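PDB 2P3E: diaminopimelate decarboxylase from Aquifex aeolicus, which catalyses the pyridoxal phosphate-dependent decarboxylation of meso-diaminopimelate to L-lysine, the last step of lysine biosynthesis by the diaminopimelate pathway. Local coordinates for the interface of chains A and B. Sequence-based numbering; all coordinates share one arbitrary frame. Chains: chain A/B, Diaminopimelate decarboxylase.

Contact 1: the interface of chains A and B. Residues chain A 70, 92-93, 96; chain B 410-411, 414, 417-418.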
ATOM      1  N   PRO A  70      10.968  14.068   6.095  1.00 13.08           N
ATOM      2  CA  PRO A  70      12.319  14.646   6.221  1.00 13.80           C
ATOM      3  C   PRO A  70      12.495  15.555   7.427  1.00 14.04           C
ATOM      4  O   PRO A  70      13.621  15.669   7.928  1.00 14.10           O
ATOM      5  CB  PRO A  70      12.530  15.435   4.913  1.00 13.47           C
ATOM      6  CG  PRO A  70      11.179  15.507   4.229  1.00 14.52           C
ATOM      7  CD  PRO A  70      10.315  14.414   4.821  1.00 12.93           C
ATOM      8  N   TYR A  92      19.293   9.371   0.335  1.00 16.48           N
ATOM      9  CA  TYR A  92      18.957  10.740  -0.100  1.00 17.71           C
ATOM     10  C   TYR A  92      18.338  11.556   1.045  1.00 18.54           C
ATOM     11  O   TYR A  92      18.743  12.692   1.330  1.00 18.67           O
ATOM     12  CB  TYR A  92      18.008  10.636  -1.305  1.00 18.24           C
ATOM     13  CG  TYR A  92      17.020  11.781  -1.525  1.00 19.37           C
ATOM     14  CD1 TYR A  92      17.286  12.773  -2.446  1.00 20.28           C
ATOM     15  CD2 TYR A  92      15.793  11.820  -0.846  1.00 21.16           C
ATOM     16  CE1 TYR A  92      16.380  13.818  -2.677  1.00 21.43           C
ATOM     17  CE2 TYR A  92      14.882  12.856  -1.055  1.00 22.18           C
ATOM     18  CZ  TYR A  92      15.190  13.853  -1.979  1.00 22.21           C
ATOM     19  OH  TYR A  92      14.292  14.870  -2.224  1.00 22.36           O
ATOM     20  N   LEU A  93      17.379  10.932   1.722  1.00 18.99           N
ATOM     21  CA  LEU A  93      16.676  11.515   2.846  1.00 20.07           C
ATOM     22  C   LEU A  93      17.601  11.802   4.032  1.00 20.49           C
ATOM     23  O   LEU A  93      17.593  12.922   4.577  1.00 20.04           O
ATOM     24  CB  LEU A  93      15.567  10.547   3.241  1.00 20.54           C
ATOM     25  CG  LEU A  93      14.279  10.982   3.899  1.00 24.21           C
ATOM     26  CD1 LEU A  93      13.485  11.937   3.003  1.00 23.02           C
ATOM     27  CD2 LEU A  93      13.545   9.700   4.109  1.00 26.15           C
ATOM     28  N   LYS A  96      19.876  14.631   3.056  1.00 26.77           N
ATOM     29  CA  LYS A  96      19.063  15.853   3.078  1.00 28.12           C
ATOM     30  C   LYS A  96      18.887  16.356   4.508  1.00 28.01           C
ATOM     31  O   LYS A  96      18.962  17.574   4.763  1.00 28.23           O
ATOM     32  CB  LYS A  96      17.706  15.576   2.422  1.00 27.95           C
ATOM     33  CG  LYS A  96      16.775  16.763   2.258  1.00 31.36           C
ATOM     34  CD  LYS A  96      15.430  16.294   1.671  1.00 32.45           C
ATOM     35  CE  LYS A  96      14.333  17.350   1.861  1.00 34.87           C
ATOM     36  NZ  LYS A  96      13.060  17.040   1.114  1.00 33.76           N
TER
ATOM     37  N   TYR B 410      12.946  10.637  -6.056  1.00 14.05           N
ATOM     38  CA  TYR B 410      12.826  10.857  -4.608  1.00 13.81           C
ATOM     39  C   TYR B 410      12.142  12.180  -4.257  1.00 13.84           C
ATOM     40  O   TYR B 410      11.362  12.247  -3.293  1.00 12.46           O
ATOM     41  CB  TYR B 410      14.204  10.801  -3.936  1.00 13.54           C
ATOM     42  CG  TYR B 410      15.003   9.552  -4.247  1.00 14.32           C
ATOM     43  CD1 TYR B 410      14.385   8.292  -4.318  1.00 13.51           C
ATOM     44  CD2 TYR B 410      16.381   9.623  -4.428  1.00 15.25           C
ATOM     45  CE1 TYR B 410      15.131   7.145  -4.611  1.00 14.09           C
ATOM     46  CE2 TYR B 410      17.133   8.484  -4.706  1.00 15.26           C
ATOM     47  CZ  TYR B 410      16.493   7.249  -4.790  1.00 15.36           C
ATOM     48  OH  TYR B 410      17.238   6.124  -5.056  1.00 15.59           O
ATOM     49  N   ASP B 411      12.455  13.224  -5.033  1.00 12.69           N
ATOM     50  CA  ASP B 411      11.885  14.526  -4.795  1.00 13.35           C
ATOM     51  C   ASP B 411      10.356  14.453  -4.811  1.00 12.52           C
ATOM     52  O   ASP B 411       9.707  15.102  -4.002  1.00 12.16           O
ATOM     53  CB  ASP B 411      12.357  15.539  -5.844  1.00 13.72           C
ATOM     54  CG  ASP B 411      13.792  16.073  -5.578  1.00 18.69           C
ATOM     55  OD1 ASP B 411      14.359  15.834  -4.483  1.00 17.01           O
ATOM     56  OD2 ASP B 411      14.315  16.748  -6.492  1.00 20.92           O
ATOM     57  N   VAL B 414       8.633  13.222  -1.471  1.00 12.65           N
ATOM     58  CA  VAL B 414       8.624  14.159  -0.334  1.00 13.06           C
ATOM     59  C   VAL B 414       8.272  15.611  -0.701  1.00 13.26           C
ATOM     60  O   VAL B 414       8.361  16.503   0.147  1.00 13.62           O
ATOM     61  CB  VAL B 414       9.964  14.099   0.468  1.00 13.49           C
ATOM     62  CG1 VAL B 414      10.155  12.690   1.067  1.00 13.50           C
ATOM     63  CG2 VAL B 414      11.140  14.459  -0.413  1.00 13.06           C
ATOM     64  N   SER B 417       6.383  17.957   1.550  1.00 16.88           N
ATOM     65  CA  SER B 417       7.108  18.341   2.775  1.00 18.56           C
ATOM     66  C   SER B 417       8.147  19.454   2.529  1.00 20.62           C
ATOM     67  O   SER B 417       8.676  20.044   3.480  1.00 20.90           O
ATOM     68  CB  SER B 417       7.802  17.121   3.399  1.00 17.81           C
ATOM     69  OG  SER B 417       6.870  16.214   3.952  1.00 15.17           O
ATOM     70  N   LEU B 418       8.448  19.720   1.265  1.00 23.08           N
ATOM     71  CA  LEU B 418       9.443  20.733   0.915  1.00 26.70           C
ATOM     72  C   LEU B 418       8.871  22.154   0.975  1.00 27.99           C
ATOM     73  O   LEU B 418       7.844  22.448   0.354  1.00 28.27           O
ATOM     74  CB  LEU B 418      10.029  20.456  -0.474  1.00 26.70           C
ATOM     75  CG  LEU B 418      11.184  21.345  -0.962  1.00 28.12           C
ATOM     76  CD1 LEU B 418      12.477  21.129  -0.128  1.00 28.50           C
ATOM     77  CD2 LEU B 418      11.435  21.087  -2.453  1.00 28.95           C
TER
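A:Tyr92, on helix 88-96, reaches across the dimer interface to helix 410-414 of chain B. CB of A:Tyr92 lies 3.7 Å from CD2 of B:Tyr410, and CG lies against CD2 and CB of the same residue. Farther out, CD1 faces CD2 of B:Tyr410, while CD2 and CE2 of A:Tyr92 are each 3.6 Å from CB of B:Tyr410, which sits over the ring centre as a CH-pi contact; the two tyrosine side chains run past each other in opposite directions. CE1 and CZ come close to OD1 of B:Asp411, and at the tip the phenol OH of A:Tyr92 donates a 2.5 Å hydrogen bond to the anti lone pair of that carboxylate oxygen. Tyrosine suits the place because one residue offers both a flat apolar face and a polar end. Alongside, B:Val414 spreads its two methyls: CG1 packs 3.9 Å from CD1 of A:Leu93, and CG2 lies 3.6 Å from NZ of A:Lys96. The lysine chain is extended with CG anti to the backbone N (chi1 -175°), which carries its amino group over the valine. Rigid A:Pro70 sets CG against CB of B:Ser417. The patch thus docks the C-terminal segment of one subunit on the pyridoxal-binding domain of the other, helping to hold the homodimer together.

Contact 2: the interface of chains A and B. Residues chain A 384, 412-413, 415-416; chain B 390, 405, 412.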
ATOM      1  N   HIS A 384      -2.198   5.545  -2.764  1.00 10.99           N
ATOM      2  CA  HIS A 384      -3.195   6.389  -3.438  1.00 10.49           C
ATOM      3  C   HIS A 384      -4.359   5.565  -3.961  1.00 10.09           C
ATOM      4  O   HIS A 384      -5.076   5.977  -4.859  1.00  9.34           O
ATOM      5  CB  HIS A 384      -2.548   7.150  -4.585  1.00 10.21           C
ATOM      6  CG  HIS A 384      -1.595   8.211  -4.126  1.00  9.16           C
ATOM      7  ND1 HIS A 384      -0.323   8.329  -4.626  1.00 10.72           N
ATOM      8  CD2 HIS A 384      -1.730   9.187  -3.200  1.00  9.57           C
ATOM      9  CE1 HIS A 384       0.292   9.342  -4.037  1.00 10.87           C
ATOM     10  NE2 HIS A 384      -0.546   9.883  -3.171  1.00 11.35           N
ATOM     11  N   TYR A 412      -1.432  15.907  -7.709  1.00 12.86           N
ATOM     12  CA  TYR A 412      -0.159  15.299  -7.271  1.00 12.07           C
ATOM     13  C   TYR A 412      -0.082  13.794  -7.613  1.00 11.56           C
ATOM     14  O   TYR A 412       0.966  13.281  -8.047  1.00 11.60           O
ATOM     15  CB  TYR A 412      -0.020  15.464  -5.750  1.00 12.09           C
ATOM     16  CG  TYR A 412       1.117  14.663  -5.148  1.00 12.16           C
ATOM     17  CD1 TYR A 412       2.443  15.147  -5.172  1.00 13.83           C
ATOM     18  CD2 TYR A 412       0.881  13.418  -4.566  1.00 11.81           C
ATOM     19  CE1 TYR A 412       3.496  14.412  -4.605  1.00 12.06           C
ATOM     20  CE2 TYR A 412       1.932  12.665  -4.016  1.00 11.11           C
ATOM     21  CZ  TYR A 412       3.215  13.169  -4.017  1.00 11.63           C
ATOM     22  OH  TYR A 412       4.225  12.408  -3.469  1.00 11.94           O
ATOM     23  N   ILE A 413      -1.196  13.097  -7.399  1.00 10.92           N
ATOM     24  CA  ILE A 413      -1.262  11.641  -7.600  1.00 11.09           C
ATOM     25  C   ILE A 413      -0.921  11.284  -9.048  1.00 11.40           C
ATOM     26  O   ILE A 413      -0.178  10.334  -9.293  1.00 11.37           O
ATOM     27  CB  ILE A 413      -2.661  11.077  -7.220  1.00 11.00           C
ATOM     28  CG1 ILE A 413      -2.977  11.390  -5.746  1.00  9.96           C
ATOM     29  CG2 ILE A 413      -2.751   9.525  -7.519  1.00 10.59           C
ATOM     30  CD1 ILE A 413      -4.400  10.862  -5.293  1.00 11.29           C
ATOM     31  N   GLU A 415       0.376  13.549 -11.380  1.00 14.52           N
ATOM     32  CA  GLU A 415       1.352  14.477 -11.974  1.00 15.59           C
ATOM     33  C   GLU A 415       2.344  13.835 -12.974  1.00 15.01           C
ATOM     34  O   GLU A 415       2.531  14.390 -14.066  1.00 14.77           O
ATOM     35  CB  GLU A 415       2.077  15.296 -10.893  1.00 16.45           C
ATOM     36  CG  GLU A 415       2.949  16.455 -11.459  1.00 18.90           C
ATOM     37  CD  GLU A 415       4.342  16.013 -11.866  1.00 23.31           C
ATOM     38  OE1 GLU A 415       4.813  14.933 -11.418  1.00 25.97           O
ATOM     39  OE2 GLU A 415       4.984  16.758 -12.633  1.00 26.98           O
ATOM     40  N   PRO A 416       2.977  12.679 -12.625  1.00 14.44           N
ATOM     41  CA  PRO A 416       3.904  12.044 -13.570  1.00 14.80           C
ATOM     42  C   PRO A 416       3.254  11.564 -14.870  1.00 14.52           C
ATOM     43  O   PRO A 416       3.963  11.158 -15.783  1.00 13.90           O
ATOM     44  CB  PRO A 416       4.469  10.840 -12.772  1.00 14.79           C
ATOM     45  CG  PRO A 416       4.279  11.240 -11.338  1.00 14.42           C
ATOM     46  CD  PRO A 416       2.944  11.934 -11.350  1.00 14.86           C
TER
ATOM     47  N   ARG B 390       7.820   4.974  -7.483  1.00 11.89           N
ATOM     48  CA  ARG B 390       7.006   4.020  -8.222  1.00 11.94           C
ATOM     49  C   ARG B 390       7.427   3.911  -9.690  1.00 12.22           C
ATOM     50  O   ARG B 390       8.147   4.767 -10.224  1.00 12.50           O
ATOM     51  CB  ARG B 390       5.513   4.340  -8.094  1.00 10.62           C
ATOM     52  CG  ARG B 390       5.003   4.232  -6.642  1.00 12.23           C
ATOM     53  CD  ARG B 390       3.519   4.535  -6.513  1.00 11.32           C
ATOM     54  NE  ARG B 390       3.219   5.952  -6.776  1.00 13.35           N
ATOM     55  CZ  ARG B 390       2.147   6.591  -6.313  1.00 14.42           C
ATOM     56  NH1 ARG B 390       1.265   5.940  -5.556  1.00 14.27           N
ATOM     57  NH2 ARG B 390       1.952   7.877  -6.603  1.00 12.04           N
ATOM     58  N   ARG B 405       3.088   7.075 -17.826  1.00 11.54           N
ATOM     59  CA  ARG B 405       3.479   7.628 -16.524  1.00 12.14           C
ATOM     60  C   ARG B 405       4.994   7.603 -16.403  1.00 11.95           C
ATOM     61  O   ARG B 405       5.603   6.545 -16.519  1.00 12.04           O
ATOM     62  CB  ARG B 405       2.845   6.853 -15.353  1.00 11.75           C
ATOM     63  CG  ARG B 405       3.021   7.592 -14.010  1.00 10.82           C
ATOM     64  CD  ARG B 405       2.458   6.821 -12.814  1.00 11.23           C
ATOM     65  NE  ARG B 405       2.817   7.515 -11.567  1.00 10.74           N
ATOM     66  CZ  ARG B 405       2.014   8.329 -10.886  1.00  9.30           C
ATOM     67  NH1 ARG B 405       0.771   8.562 -11.290  1.00  9.67           N
ATOM     68  NH2 ARG B 405       2.448   8.879  -9.757  1.00 11.01           N
ATOM     69  N   TYR B 412       9.798  13.680  -5.746  1.00 11.88           N
ATOM     70  CA  TYR B 412       8.326  13.540  -5.872  1.00 12.01           C
ATOM     71  C   TYR B 412       7.661  12.991  -4.606  1.00 11.90           C
ATOM     72  O   TYR B 412       6.609  13.487  -4.169  1.00 12.33           O
ATOM     73  CB  TYR B 412       7.984  12.633  -7.065  1.00 12.46           C
ATOM     74  CG  TYR B 412       6.504  12.243  -7.138  1.00 11.10           C
ATOM     75  CD1 TYR B 412       5.577  13.089  -7.748  1.00 12.22           C
ATOM     76  CD2 TYR B 412       6.056  11.036  -6.592  1.00 10.58           C
ATOM     77  CE1 TYR B 412       4.204  12.741  -7.831  1.00 13.91           C
ATOM     78  CE2 TYR B 412       4.696  10.669  -6.647  1.00 12.26           C
ATOM     79  CZ  TYR B 412       3.780  11.513  -7.273  1.00 13.55           C
ATOM     80  OH  TYR B 412       2.453  11.165  -7.338  1.00 12.62           O
TER
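This is the two-fold core of the homodimer interface, where helix 410-414 of each subunit meets its own copy and ties the C-terminal segments together. A:Tyr412 and B:Tyr412 come from opposite directions and stack with planes 1° apart and ring centroids separated by 4.4 Å. The offset places each phenol oxygen over the rim of the other ring. Each hydroxyl also donates to the opposite backbone: OH of B:Tyr412 lies 2.7 Å from O of A:Tyr412, with the reciprocal bond across the axis. Tyrosine therefore supplies both the stacking surface and the polar link. B:Arg405, extended from CG to NE, presents NH1 and NH2 end-on to the carbonyl of A:Ile413, with NH1 2.8 Å from its O. A:Pro416 lies beside the arginine and sets CG against one face of the guanidinium. A methionine in place of B:Arg405 would probably leave the A:Ile413 carbonyl without these two donors and A:Pro416 without its flat partner. B:Arg390, bent at chi3 (-68°), brings its guanidinium to A:His384, whose ring bears CG1 of A:Ile413 on one face. Both terminal nitrogens of B:Arg390 converge on the imidazole ND1 of A:His384; NH2 is 3.0 Å away and in the ring plane, whereas NH1 approaches 27° out of it.

Contact 3: the interface of chains A and B. Residues chain A 386, 388, 410; chain B 86-89, 110, 115.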
ATOM      1  N   ASN A 386      -7.873   4.061  -4.741  1.00 10.33           N
ATOM      2  CA  ASN A 386      -9.140   4.814  -4.941  1.00 10.92           C
ATOM      3  C   ASN A 386      -8.937   6.319  -5.206  1.00 11.79           C
ATOM      4  O   ASN A 386      -9.844   7.138  -4.938  1.00 11.37           O
ATOM      5  CB  ASN A 386     -10.140   4.606  -3.788  1.00 11.15           C
ATOM      6  CG  ASN A 386     -10.622   3.147  -3.630  1.00 12.50           C
ATOM      7  OD1 ASN A 386     -11.349   2.862  -2.701  1.00 16.32           O
ATOM      8  ND2 ASN A 386     -10.243   2.248  -4.540  1.00 14.32           N
ATOM      9  N   ARG A 388      -7.188   8.511  -3.622  1.00 12.09           N
ATOM     10  CA  ARG A 388      -7.298   9.231  -2.367  1.00 12.37           C
ATOM     11  C   ARG A 388      -5.960   9.900  -2.026  1.00 12.60           C
ATOM     12  O   ARG A 388      -4.953   9.220  -1.825  1.00 12.36           O
ATOM     13  CB  ARG A 388      -7.703   8.271  -1.244  1.00 14.12           C
ATOM     14  CG  ARG A 388      -9.071   7.622  -1.466  1.00 17.25           C
ATOM     15  CD  ARG A 388      -9.832   7.352  -0.162  1.00 25.16           C
ATOM     16  NE  ARG A 388     -10.603   8.555   0.162  1.00 31.07           N
ATOM     17  CZ  ARG A 388     -11.867   8.792  -0.211  1.00 32.21           C
ATOM     18  NH1 ARG A 388     -12.582   7.888  -0.871  1.00 29.06           N
ATOM     19  NH2 ARG A 388     -12.422   9.949   0.108  1.00 32.04           N
ATOM     20  N   TYR A 410      -5.495  15.823  -5.891  1.00 14.40           N
ATOM     21  CA  TYR A 410      -5.613  14.861  -6.988  1.00 14.61           C
ATOM     22  C   TYR A 410      -4.515  15.019  -8.042  1.00 14.85           C
ATOM     23  O   TYR A 410      -3.998  14.024  -8.569  1.00 14.09           O
ATOM     24  CB  TYR A 410      -6.987  14.972  -7.666  1.00 14.76           C
ATOM     25  CG  TYR A 410      -8.160  14.877  -6.719  1.00 14.36           C
ATOM     26  CD1 TYR A 410      -8.158  13.956  -5.664  1.00 13.57           C
ATOM     27  CD2 TYR A 410      -9.289  15.678  -6.903  1.00 15.41           C
ATOM     28  CE1 TYR A 410      -9.242  13.862  -4.794  1.00 15.11           C
ATOM     29  CE2 TYR A 410     -10.386  15.578  -6.052  1.00 15.81           C
ATOM     30  CZ  TYR A 410     -10.346  14.664  -4.993  1.00 15.98           C
ATOM     31  OH  TYR A 410     -11.408  14.553  -4.129  1.00 16.12           O
TER
ATOM     32  N   VAL B  86     -15.643   5.625  -6.848  1.00 13.52           N
ATOM     33  CA  VAL B  86     -15.825   5.476  -5.395  1.00 13.60           C
ATOM     34  C   VAL B  86     -15.204   6.633  -4.586  1.00 13.64           C
ATOM     35  O   VAL B  86     -15.092   6.557  -3.371  1.00 13.98           O
ATOM     36  CB  VAL B  86     -15.277   4.081  -4.866  1.00 14.26           C
ATOM     37  CG1 VAL B  86     -15.980   2.919  -5.576  1.00 13.65           C
ATOM     38  CG2 VAL B  86     -13.780   3.976  -5.084  1.00 13.64           C
ATOM     39  N   SER B  87     -14.835   7.726  -5.250  1.00 13.82           N
ATOM     40  CA  SER B  87     -14.212   8.854  -4.547  1.00 13.25           C
ATOM     41  C   SER B  87     -14.251  10.088  -5.439  1.00 13.54           C
ATOM     42  O   SER B  87     -14.495   9.991  -6.647  1.00 13.18           O
ATOM     43  CB  SER B  87     -12.740   8.536  -4.211  1.00 12.70           C
ATOM     44  OG  SER B  87     -11.945   8.586  -5.390  1.00 12.17           O
ATOM     45  N   GLY B  88     -14.017  11.241  -4.813  1.00 13.37           N
ATOM     46  CA  GLY B  88     -13.878  12.508  -5.516  1.00 13.78           C
ATOM     47  C   GLY B  88     -12.689  12.501  -6.451  1.00 13.41           C
ATOM     48  O   GLY B  88     -12.741  13.118  -7.500  1.00 13.58           O
ATOM     49  N   GLY B  89     -11.613  11.805  -6.072  1.00 13.04           N
ATOM     50  CA  GLY B  89     -10.457  11.667  -6.964  1.00 12.54           C
ATOM     51  C   GLY B  89     -10.776  10.948  -8.269  1.00 12.30           C
ATOM     52  O   GLY B  89     -10.258  11.317  -9.331  1.00 12.52           O
ATOM     53  N   GLY B 110     -17.126   5.748   0.589  1.00 24.85           N
ATOM     54  CA  GLY B 110     -16.093   6.774   0.483  1.00 25.23           C
ATOM     55  C   GLY B 110     -16.657   8.083  -0.040  0.60 25.59           C
ATOM     56  O   GLY B 110     -16.385   8.475  -1.188  1.00 25.05           O
ATOM     57  N   GLU B 115     -16.887  15.588  -1.535  1.00 24.98           N
ATOM     58  CA  GLU B 115     -17.053  14.612  -2.592  1.00 24.42           C
ATOM     59  C   GLU B 115     -18.499  14.513  -3.044  1.00 24.44           C
ATOM     60  O   GLU B 115     -18.770  14.489  -4.243  1.00 24.46           O
ATOM     61  CB  GLU B 115     -16.562  13.231  -2.155  1.00 24.15           C
ATOM     62  CG  GLU B 115     -15.049  13.154  -2.002  1.00 25.07           C
ATOM     63  CD  GLU B 115     -14.599  11.815  -1.439  1.00 26.28           C
ATOM     64  OE1 GLU B 115     -15.083  11.445  -0.353  1.00 26.69           O
ATOM     65  OE2 GLU B 115     -13.776  11.148  -2.100  1.00 24.03           O
TER
HETATM   66  O   HOH W   1     -12.872   5.357  -1.770  1.00 21.62           O
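One face of the A:Tyr410 ring is covered by the main chain of B:Gly89, whose CA makes a CH-pi contact 3.5 Å from the ring centroid, displaced toward the rim. The outer part of the ring continues along the peptide joining B:Gly88 to B:Gly89, with CZ of A:Tyr410 3.3 Å from N of B:Gly89. The two glycines suit the start of helix 88-96 because they have no side chains to hold the ring away. A:Tyr410 has CG beside the backbone N (chi1 -53°), which directs the phenol across that helix end. An alanine at A:Tyr410 is likely to leave this glycine surface without its aromatic cover and open a gap in the interface. The other flat group, the A:Arg388 guanidinium, has OE1 of B:Glu115 and water 1 at its edge. Its NH2 forms a salt bridge to the carboxylate, with a hydrogen bond of 3.1 Å to OE1, while the guanidinium and carboxylate planes stand 90° apart. OE2 of B:Glu115 is in turn held by N of B:Gly88 at 2.7 Å, tying the acid to the helix start. Water 1 joins NH1 of A:Arg388, OD1 of A:Asn386 and the carbonyl O of B:Val86. Nearby, the B:Ser87 hydroxyl OG donates a 2.6 Å hydrogen bond to O of A:Asn386, while B:Val86 packs its CG2 against the asparagine amide. Together these contacts fix the N-terminal end of helix 88-96 against the partner subunit in the homodimer.

Contact 4: the interface of chains A and B. Residues chain A 301, 306, 349-350; chain B 174-176.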
ATOM      1  N   LYS A 301     -26.043  -3.394  10.020  1.00 33.59           N
ATOM      2  CA  LYS A 301     -26.443  -4.524   9.188  1.00 34.93           C
ATOM      3  C   LYS A 301     -26.784  -5.670  10.123  1.00 35.59           C
ATOM      4  O   LYS A 301     -25.898  -6.244  10.761  1.00 36.16           O
ATOM      5  CB  LYS A 301     -25.343  -4.923   8.201  1.00 35.21           C
ATOM      6  CG  LYS A 301     -25.359  -4.103   6.917  1.00 34.84           C
ATOM      7  CD  LYS A 301     -24.200  -4.441   5.996  1.00 34.43           C
ATOM      8  CE  LYS A 301     -24.372  -5.800   5.334  1.00 34.11           C
ATOM      9  NZ  LYS A 301     -23.230  -6.099   4.456  1.00 33.69           N
ATOM     10  N   PHE A 306     -21.613  -0.398  12.260  1.00 27.01           N
ATOM     11  CA  PHE A 306     -20.457   0.112  11.532  1.00 25.16           C
ATOM     12  C   PHE A 306     -20.328   1.604  11.783  1.00 24.24           C
ATOM     13  O   PHE A 306     -21.311   2.338  11.742  1.00 24.35           O
ATOM     14  CB  PHE A 306     -20.613  -0.141  10.033  1.00 25.14           C
ATOM     15  CG  PHE A 306     -20.659  -1.593   9.666  1.00 24.20           C
ATOM     16  CD1 PHE A 306     -19.489  -2.284   9.357  1.00 24.72           C
ATOM     17  CD2 PHE A 306     -21.869  -2.274   9.626  1.00 23.54           C
ATOM     18  CE1 PHE A 306     -19.523  -3.651   9.023  1.00 23.95           C
ATOM     19  CE2 PHE A 306     -21.918  -3.636   9.286  1.00 23.21           C
ATOM     20  CZ  PHE A 306     -20.749  -4.318   8.976  1.00 23.96           C
ATOM     21  N   GLU A 349     -13.037  -1.761  -0.300  1.00 26.86           N
ATOM     22  CA  GLU A 349     -12.579  -3.121  -0.003  1.00 26.16           C
ATOM     23  C   GLU A 349     -13.283  -3.563   1.269  1.00 26.04           C
ATOM     24  O   GLU A 349     -13.385  -2.788   2.221  1.00 24.94           O
ATOM     25  CB  GLU A 349     -11.067  -3.158   0.243  1.00 25.89           C
ATOM     26  CG  GLU A 349     -10.191  -3.004  -0.979  1.00 27.64           C
ATOM     27  CD  GLU A 349     -10.032  -4.299  -1.786  1.00 30.93           C
ATOM     28  OE1 GLU A 349     -10.383  -5.386  -1.261  1.00 31.85           O
ATOM     29  OE2 GLU A 349      -9.544  -4.228  -2.943  1.00 30.03           O
ATOM     30  N   THR A 350     -13.751  -4.808   1.294  1.00 25.71           N
ATOM     31  CA  THR A 350     -14.297  -5.396   2.513  1.00 26.04           C
ATOM     32  C   THR A 350     -13.232  -5.405   3.633  1.00 25.92           C
ATOM     33  O   THR A 350     -13.548  -5.155   4.814  1.00 25.98           O
ATOM     34  CB  THR A 350     -14.840  -6.825   2.233  1.00 26.46           C
ATOM     35  OG1 THR A 350     -15.907  -6.727   1.281  1.00 27.12           O
ATOM     36  CG2 THR A 350     -15.376  -7.461   3.513  1.00 27.41           C
TER
ATOM     37  N   SER B 174     -19.807  -7.680   5.747  1.00 26.69           N
ATOM     38  CA  SER B 174     -19.096  -6.536   5.169  1.00 26.23           C
ATOM     39  C   SER B 174     -19.851  -5.250   5.449  1.00 25.99           C
ATOM     40  O   SER B 174     -21.023  -5.284   5.823  1.00 25.58           O
ATOM     41  CB  SER B 174     -18.915  -6.704   3.661  1.00 25.61           C
ATOM     42  OG  SER B 174     -19.953  -6.063   2.930  1.00 26.14           O
ATOM     43  N   LYS B 175     -19.181  -4.114   5.213  1.00 25.99           N
ATOM     44  CA  LYS B 175     -19.762  -2.786   5.421  1.00 25.44           C
ATOM     45  C   LYS B 175     -20.714  -2.376   4.294  1.00 25.55           C
ATOM     46  O   LYS B 175     -21.377  -1.329   4.384  1.00 25.47           O
ATOM     47  CB  LYS B 175     -18.647  -1.734   5.567  1.00 25.20           C
ATOM     48  CG  LYS B 175     -17.706  -1.618   4.346  1.00 25.11           C
ATOM     49  CD  LYS B 175     -16.564  -0.648   4.605  1.00 24.62           C
ATOM     50  CE  LYS B 175     -15.602  -0.566   3.413  1.00 25.42           C
ATOM     51  NZ  LYS B 175     -14.360   0.198   3.743  1.00 23.20           N
ATOM     52  N   PHE B 176     -20.787  -3.185   3.236  1.00 25.56           N
ATOM     53  CA  PHE B 176     -21.521  -2.776   2.038  1.00 26.49           C
ATOM     54  C   PHE B 176     -22.967  -3.292   1.940  1.00 26.83           C
ATOM     55  O   PHE B 176     -23.280  -4.414   2.364  1.00 26.90           O
ATOM     56  CB  PHE B 176     -20.759  -3.187   0.772  1.00 26.55           C
ATOM     57  CG  PHE B 176     -19.372  -2.603   0.667  1.00 26.69           C
ATOM     58  CD1 PHE B 176     -19.188  -1.249   0.394  1.00 26.46           C
ATOM     59  CD2 PHE B 176     -18.257  -3.417   0.810  1.00 26.04           C
ATOM     60  CE1 PHE B 176     -17.913  -0.707   0.286  1.00 27.52           C
ATOM     61  CE2 PHE B 176     -16.974  -2.885   0.705  1.00 26.79           C
ATOM     62  CZ  PHE B 176     -16.806  -1.525   0.433  1.00 27.31           C
TER
HETATM   63  O   HOH W   2     -16.288  -4.244   5.525  1.00 27.78           O
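A:Lys301 extends its amino group to two backbone carbonyls of chain B, a subunit contact in this class-II, LysA-type decarboxylase close to the active site. Its NZ donates to O of B:Ser174 and to O of B:Phe176, each at 2.7 Å. NZ stands 46° above the carbonyl plane of B:Ser174 and is tilted 27° from that of B:Phe176. A long, flexible lysine suits the task: the bend at chi3 (72°) brings NZ between the two acceptors. Beside it, A:Phe306 turns one ring face to CA of B:Lys175 and sets CZ 3.3 Å from O of B:Ser174, giving this loop an apolar backing. On the other flank, the A:Thr350 methyl CG2 packs 3.6 Å from CB of B:Ser174. The B:Phe176 ring points an edge at the peptide between A:Glu349 and A:Thr350, where A:Glu349 is probably a substrate-binding residue. In the next layer, N of B:Phe176 donates to the B:Ser174 hydroxyl OG at 3.0 Å, holding the short segment folded. The B:Lys175 chain lies over one face of the B:Phe176 ring, CG 3.8 Å above its centre, and carries CE to 3.4 Å from O of A:Glu349. Water 2 links N of B:Lys175 to O of A:Thr350.

Contacts 1, 2 and 3 share helix 410-414: chain B supplies it in contact 1, chain A in contact 3, and both chains in contact 2. Tyr410 serves in contacts 1 and 3 from opposite subunits, each time against helix 88-96 of the partner. Contact 2 lies about 15 Å from both, measured between the centres of their C-alpha atoms, because it holds the self-paired Tyr412 while contacts 1 and 3 use the same two helices with chains exchanged. The centre of the C-alpha atoms of contact 4 is about 18 Å from that of contact 3 and about 9 Å from A:Cys348, the predicted proton donor; dimerisation therefore probably helps shape the active site.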